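Local coordinates for protein putative cell surface hydrolase (Lactobacillus plantarum, PDB 3LP5) that is a putative cell-surface hydrolase with the alpha/beta-hydrolase fold, whose substrate and precise reaction remain to be established, at residues Thr235-Asp238 / Lys239-Gln242; Lys221-Val224 / Ser225-Gln229. All coordinates share one frame; numbering follows the deposited sequence.

Both contacts are short-range, each joining residues three to four positions apart, but they lie at different depths of an alpha/beta-hydrolase fold. Contact 2 is part of helix 217-231 and is partly buried, with isoleucines turned to the sheet and polar residues on other sides. Contact 1 is a surface contact at the start of the following helix, 238-245, where a salt bridge and exposed polar chains join a small apolar cluster of Met-236, Pro-237 and Val-240. The two contacts have centres about 11 Å apart and touch one another: Val-240 and Met-236 of contact 1 pack on the flank of contact 2 formed by Ser-225 and Gln-229.

Contact 1: Thr235-Asp238 / Lys239-Gln242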
ATOM      1  N   THR A 235       7.939 -14.604 -11.540  1.00 19.18           N
ATOM      2  CA  THR A 235       8.530 -14.617 -12.873  1.00 20.15           C
ATOM      3  C   THR A 235       7.374 -14.447 -13.904  1.00 19.35           C
ATOM      4  O   THR A 235       6.371 -15.134 -13.806  1.00 17.76           O
ATOM      5  CB  THR A 235       9.371 -15.896 -13.076  1.00 20.79           C
ATOM      6  OG1 THR A 235       8.604 -16.985 -12.584  1.00 26.32           O
ATOM      7  CG2 THR A 235      10.662 -15.860 -12.234  1.00 21.01           C
ATOM      8  N   MET A 236       7.472 -13.465 -14.821  1.00 18.81           N
ATOM      9  CA  MET A 236       6.323 -13.089 -15.703  1.00 17.56           C
ATOM     10  C   MET A 236       6.696 -13.502 -17.137  1.00 17.94           C
ATOM     11  O   MET A 236       7.889 -13.665 -17.403  1.00 15.75           O
ATOM     12  CB  MET A 236       6.079 -11.571 -15.672  1.00 18.97           C
ATOM     13  CG  MET A 236       5.850 -10.964 -14.250  1.00 16.98           C
ATOM     14  SD  MET A 236       4.409 -11.586 -13.403  1.00 15.24           S
ATOM     15  CE  MET A 236       3.124 -10.868 -14.434  1.00 19.49           C
ATOM     16  N   PRO A 237       5.705 -13.618 -18.058  1.00 16.96           N
ATOM     17  CA  PRO A 237       6.087 -13.870 -19.475  1.00 18.23           C
ATOM     18  C   PRO A 237       6.925 -12.692 -20.018  1.00 18.30           C
ATOM     19  O   PRO A 237       6.790 -11.532 -19.550  1.00 17.67           O
ATOM     20  CB  PRO A 237       4.731 -14.000 -20.204  1.00 17.90           C
ATOM     21  CG  PRO A 237       3.718 -14.318 -19.129  1.00 16.86           C
ATOM     22  CD  PRO A 237       4.243 -13.647 -17.860  1.00 17.03           C
ATOM     23  N   ASP A 238       7.838 -12.980 -20.932  1.00 20.28           N
ATOM     24  CA  ASP A 238       8.857 -11.978 -21.337  1.00 22.23           C
ATOM     25  C   ASP A 238       8.270 -10.656 -21.862  1.00 21.77           C
ATOM     26  O   ASP A 238       8.801  -9.569 -21.573  1.00 20.52           O
ATOM     27  CB  ASP A 238       9.869 -12.559 -22.366  1.00 23.79           C
ATOM     28  CG  ASP A 238      10.808 -13.624 -21.764  1.00 28.39           C
ATOM     29  OD1 ASP A 238      11.041 -14.667 -22.417  1.00 31.44           O
ATOM     30  OD2 ASP A 238      11.325 -13.428 -20.634  1.00 34.32           O
ATOM     31  N   LYS A 239       7.183 -10.763 -22.621  1.00 21.29           N
ATOM     32  CA  LYS A 239       6.574  -9.601 -23.246  1.00 22.40           C
ATOM     33  C   LYS A 239       5.809  -8.785 -22.199  1.00 20.99           C
ATOM     34  O   LYS A 239       5.711  -7.567 -22.288  1.00 20.21           O
ATOM     35  CB  LYS A 239       5.604 -10.019 -24.369  1.00 23.13           C
ATOM     36  CG  LYS A 239       6.271 -10.518 -25.680  1.00 27.61           C
ATOM     37  CD  LYS A 239       7.421  -9.644 -26.148  1.00 35.61           C
ATOM     38  CE  LYS A 239       8.793 -10.374 -26.051  1.00 37.79           C
ATOM     39  NZ  LYS A 239       8.901 -11.581 -26.949  1.00 39.45           N
ATOM     40  N   VAL A 240       5.241  -9.474 -21.228  1.00 20.01           N
ATOM     41  CA  VAL A 240       4.571  -8.783 -20.111  1.00 19.23           C
ATOM     42  C   VAL A 240       5.583  -7.993 -19.244  1.00 18.54           C
ATOM     43  O   VAL A 240       5.359  -6.819 -18.923  1.00 18.68           O
ATOM     44  CB  VAL A 240       3.719  -9.789 -19.322  1.00 18.42           C
ATOM     45  CG1 VAL A 240       3.167  -9.205 -17.999  1.00 18.74           C
ATOM     46  CG2 VAL A 240       2.570 -10.238 -20.236  1.00 18.41           C
ATOM     47  N   ARG A 241       6.696  -8.634 -18.922  1.00 18.12           N
ATOM     48  CA  ARG A 241       7.743  -8.035 -18.119  1.00 19.22           C
ATOM     49  C   ARG A 241       8.262  -6.815 -18.820  1.00 19.36           C
ATOM     50  O   ARG A 241       8.387  -5.763 -18.222  1.00 18.16           O
ATOM     51  CB  ARG A 241       8.903  -9.006 -17.894  1.00 19.99           C
ATOM     52  CG  ARG A 241      10.119  -8.333 -17.202  1.00 22.25           C
ATOM     53  CD  ARG A 241      11.262  -9.282 -16.912  1.00 27.50           C
ATOM     54  NE  ARG A 241      11.511 -10.200 -18.032  1.00 33.41           N
ATOM     55  CZ  ARG A 241      12.344  -9.974 -19.057  1.00 36.69           C
ATOM     56  NH1 ARG A 241      13.057  -8.838 -19.147  1.00 38.99           N
ATOM     57  NH2 ARG A 241      12.464 -10.894 -20.011  1.00 36.43           N
ATOM     58  N   GLN A 242       8.548  -6.955 -20.111  1.00 20.40           N
ATOM     59  CA  GLN A 242       9.152  -5.848 -20.879  1.00 21.34           C
ATOM     60  C   GLN A 242       8.221  -4.641 -20.958  1.00 20.50           C
ATOM     61  O   GLN A 242       8.664  -3.526 -20.763  1.00 20.32           O
ATOM     62  CB  GLN A 242       9.622  -6.333 -22.264  1.00 22.34           C
ATOM     63  CG  GLN A 242      10.818  -7.280 -22.069  1.00 26.76           C
ATOM     64  CD  GLN A 242      11.263  -8.061 -23.322  1.00 31.29           C
ATOM     65  OE1 GLN A 242      10.471  -8.373 -24.214  1.00 32.45           O
ATOM     66  NE2 GLN A 242      12.546  -8.384 -23.364  1.00 29.29           N
TER
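Asp-238 swings its CG beside its own backbone N (chi1 -69°), while Arg-241, three residues on, sends CG opposite to its backbone N (chi1 172°) and then bends at chi3, and the two chains run side by side, pointing the same way, from the first turn of helix 238-245. This is an i to i+3 salt bridge just after a helix N-cap. Pro-237 holds the N-cap position without a capping side chain; lacking an N-H costs it no helical bond there, and its carbonyl starts the ladder: Pro-237 O accepts Arg-241 N at 3.0 Å. Asp-238 O takes Gln-242 N at 3.0 Å, and the extended Gln-242 chain passes close by, its CG 3.1 Å from Asp-238 O. An aspartate suits this first turn because its negative charge would probably interact well with the helix dipole. On the inner side, the folded Met-236 brings CE to within 3.9 Å of Val-240 CG1, and the Met-236 side chain also packs against Ser-225, Arg-228 and Gln-229 of helix 217-231. Pro-237 CD lies 4.2 Å from Val-240 CB, so the proline ring flanks the beta-branched valine. At the bridge itself, carboxylate and guanidinium planes stand 80° apart: Asp-238 OD2 sits at the guanidinium edge, in its plane, yet Arg-241 NH2, 2.8 Å away, approaches OD2 from above the carboxylate plane.

Contact 2: Lys221-Val224 / Ser225-Gln229; sequences KQIV and SLIRQ
The flat groups that meet between Val-224 and Arg-228 are peptide units rather than rings, with an N-H directed at a carbonyl oxygen: Arg-228 N lies 3.0 Å from Val-224 O in a nearly straight bond (172°). The aliphatic start of the arginine runs close to the same oxygen, Arg-228 CG lying 3.4 Å from Val-224 O. This is the i to i+4 pattern of an alpha-helix, repeated by Ser-225 N on Lys-221 O at 2.9 Å and Ile-227 N on Ile-223 O at 2.9 Å; Leu-226 N is held by Gln-222 O, with a weak second bond to Ile-223 O. The last residues, 227-229, also take part in a wider pi-type turn, although Ile-227 N and Arg-228 N keep their i to i+4 bonds. On the buried side, Ile-223 and Ile-227 cross at a slant: CG2 of Ile-223 stands opposite its own backbone N and meets Ile-227 CD1 at 4.0 Å. Branched aliphatic chains fill this inward face well, whereas Ser-225 and Arg-228 carry groups that bond to residues beyond this helix: Ser-225 OG is hydrogen-bonded to Asn-244, and the guanidinium of Arg-228 forms a salt bridge with Glu-234. In the fold, helix 217-231 lies against the central sheet: Ile-223 and Ile-227 touch Ile-134 and Met-132 of strand 127-134, respectively, Ile-223 and Arg-228 also rest on helix 17-30, and Leu-226 packs against Asn-244 of helix 238-245.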
ATOM      1  N   LYS A 221      -6.331  -4.780 -14.538  1.00 11.95           N
ATOM      2  CA  LYS A 221      -5.425  -5.813 -15.095  1.00 13.99           C
ATOM      3  C   LYS A 221      -3.952  -5.407 -15.072  1.00 12.39           C
ATOM      4  O   LYS A 221      -3.122  -6.216 -14.724  1.00 10.43           O
ATOM      5  CB  LYS A 221      -5.809  -6.212 -16.527  1.00 15.50           C
ATOM      6  CG  LYS A 221      -7.147  -7.009 -16.576  1.00 20.72           C
ATOM      7  CD  LYS A 221      -7.251  -7.875 -17.884  1.00 32.37           C
ATOM      8  CE  LYS A 221      -7.687  -7.081 -19.117  1.00 37.32           C
ATOM      9  NZ  LYS A 221      -7.098  -7.602 -20.417  1.00 41.48           N
ATOM     10  N   GLN A 222      -3.659  -4.172 -15.458  1.00 12.24           N
ATOM     11  CA  GLN A 222      -2.296  -3.612 -15.417  1.00 13.95           C
ATOM     12  C   GLN A 222      -1.789  -3.547 -13.987  1.00 12.97           C
ATOM     13  O   GLN A 222      -0.646  -3.906 -13.738  1.00 14.57           O
ATOM     14  CB  GLN A 222      -2.270  -2.190 -15.982  1.00 13.24           C
ATOM     15  CG  GLN A 222      -2.500  -2.168 -17.471  1.00 18.80           C
ATOM     16  CD  GLN A 222      -2.565  -0.761 -18.127  1.00 23.28           C
ATOM     17  OE1 GLN A 222      -3.106  -0.638 -19.212  1.00 30.48           O
ATOM     18  NE2 GLN A 222      -1.964   0.237 -17.538  1.00 22.35           N
ATOM     19  N   ILE A 223      -2.628  -3.092 -13.068  1.00 10.95           N
ATOM     20  CA  ILE A 223      -2.231  -2.980 -11.696  1.00 11.58           C
ATOM     21  C   ILE A 223      -1.919  -4.365 -11.111  1.00 12.73           C
ATOM     22  O   ILE A 223      -0.875  -4.538 -10.453  1.00 11.74           O
ATOM     23  CB  ILE A 223      -3.270  -2.240 -10.855  1.00 12.19           C
ATOM     24  CG1 ILE A 223      -3.262  -0.769 -11.285  1.00 13.61           C
ATOM     25  CG2 ILE A 223      -2.920  -2.352  -9.337  1.00 11.15           C
ATOM     26  CD1 ILE A 223      -4.296   0.074 -10.595  1.00 18.07           C
ATOM     27  N   VAL A 224      -2.790  -5.348 -11.345  1.00 11.49           N
ATOM     28  CA  VAL A 224      -2.549  -6.750 -10.849  1.00 11.15           C
ATOM     29  C   VAL A 224      -1.275  -7.286 -11.511  1.00 11.51           C
ATOM     30  O   VAL A 224      -0.470  -7.933 -10.843  1.00 12.09           O
ATOM     31  CB  VAL A 224      -3.762  -7.668 -11.169  1.00 10.48           C
ATOM     32  CG1 VAL A 224      -3.436  -9.188 -10.993  1.00 11.74           C
ATOM     33  CG2 VAL A 224      -4.909  -7.266 -10.237  1.00 11.22           C
ATOM     34  N   SER A 225      -1.042  -6.939 -12.791  1.00 10.43           N
ATOM     35  CA  SER A 225       0.148  -7.413 -13.451  1.00 11.03           C
ATOM     36  C   SER A 225       1.411  -6.834 -12.708  1.00 10.41           C
ATOM     37  O   SER A 225       2.375  -7.537 -12.494  1.00 11.67           O
ATOM     38  CB  SER A 225       0.176  -6.989 -14.910  1.00 10.60           C
ATOM     39  OG  SER A 225       1.365  -7.475 -15.544  1.00 13.04           O
ATOM     40  N   LEU A 226       1.348  -5.582 -12.277  1.00 10.51           N
ATOM     41  CA  LEU A 226       2.498  -4.920 -11.649  1.00 10.52           C
ATOM     42  C   LEU A 226       2.724  -5.421 -10.252  1.00 10.75           C
ATOM     43  O   LEU A 226       3.868  -5.476  -9.761  1.00 10.39           O
ATOM     44  CB  LEU A 226       2.306  -3.398 -11.643  1.00 10.55           C
ATOM     45  CG  LEU A 226       2.295  -2.757 -13.046  1.00  7.93           C
ATOM     46  CD1 LEU A 226       1.800  -1.335 -12.907  1.00  9.09           C
ATOM     47  CD2 LEU A 226       3.675  -2.771 -13.734  1.00  9.60           C
ATOM     48  N   ILE A 227       1.624  -5.698  -9.562  1.00  9.49           N
ATOM     49  CA  ILE A 227       1.732  -6.194  -8.202  1.00  9.98           C
ATOM     50  C   ILE A 227       2.452  -7.526  -8.288  1.00 10.38           C
ATOM     51  O   ILE A 227       3.456  -7.754  -7.569  1.00 11.35           O
ATOM     52  CB  ILE A 227       0.368  -6.385  -7.492  1.00 10.20           C
ATOM     53  CG1 ILE A 227      -0.285  -5.051  -7.141  1.00 11.13           C
ATOM     54  CG2 ILE A 227       0.498  -7.316  -6.283  1.00 10.56           C
ATOM     55  CD1 ILE A 227      -1.794  -5.194  -6.792  1.00 10.92           C
ATOM     56  N   ARG A 228       1.998  -8.368  -9.199  1.00  8.91           N
ATOM     57  CA  ARG A 228       2.699  -9.675  -9.423  1.00  8.96           C
ATOM     58  C   ARG A 228       4.205  -9.551  -9.781  1.00  9.80           C
ATOM     59  O   ARG A 228       5.054 -10.200  -9.174  1.00 12.51           O
ATOM     60  CB  ARG A 228       1.966 -10.488 -10.455  1.00  8.97           C
ATOM     61  CG  ARG A 228       0.649 -11.012  -9.926  1.00  7.94           C
ATOM     62  CD  ARG A 228      -0.106 -11.767 -11.029  1.00 13.18           C
ATOM     63  NE  ARG A 228       0.683 -12.915 -11.495  1.00 15.22           N
ATOM     64  CZ  ARG A 228       0.596 -13.451 -12.703  1.00 21.46           C
ATOM     65  NH1 ARG A 228      -0.268 -12.983 -13.592  1.00 21.02           N
ATOM     66  NH2 ARG A 228       1.333 -14.516 -13.001  1.00 24.52           N
ATOM     67  N   GLN A 229       4.540  -8.722 -10.763  1.00 10.81           N
ATOM     68  CA  GLN A 229       5.899  -8.525 -11.190  1.00 11.30           C
ATOM     69  C   GLN A 229       6.813  -7.864 -10.132  1.00 12.83           C
ATOM     70  O   GLN A 229       7.945  -8.275  -9.979  1.00 12.74           O
ATOM     71  CB  GLN A 229       5.927  -7.701 -12.477  1.00 11.28           C
ATOM     72  CG  GLN A 229       7.340  -7.322 -12.951  1.00 13.89           C
ATOM     73  CD  GLN A 229       7.370  -6.992 -14.407  1.00 17.46           C
ATOM     74  OE1 GLN A 229       6.436  -7.337 -15.155  1.00 20.52           O
ATOM     75  NE2 GLN A 229       8.418  -6.334 -14.837  1.00 18.07           N
TER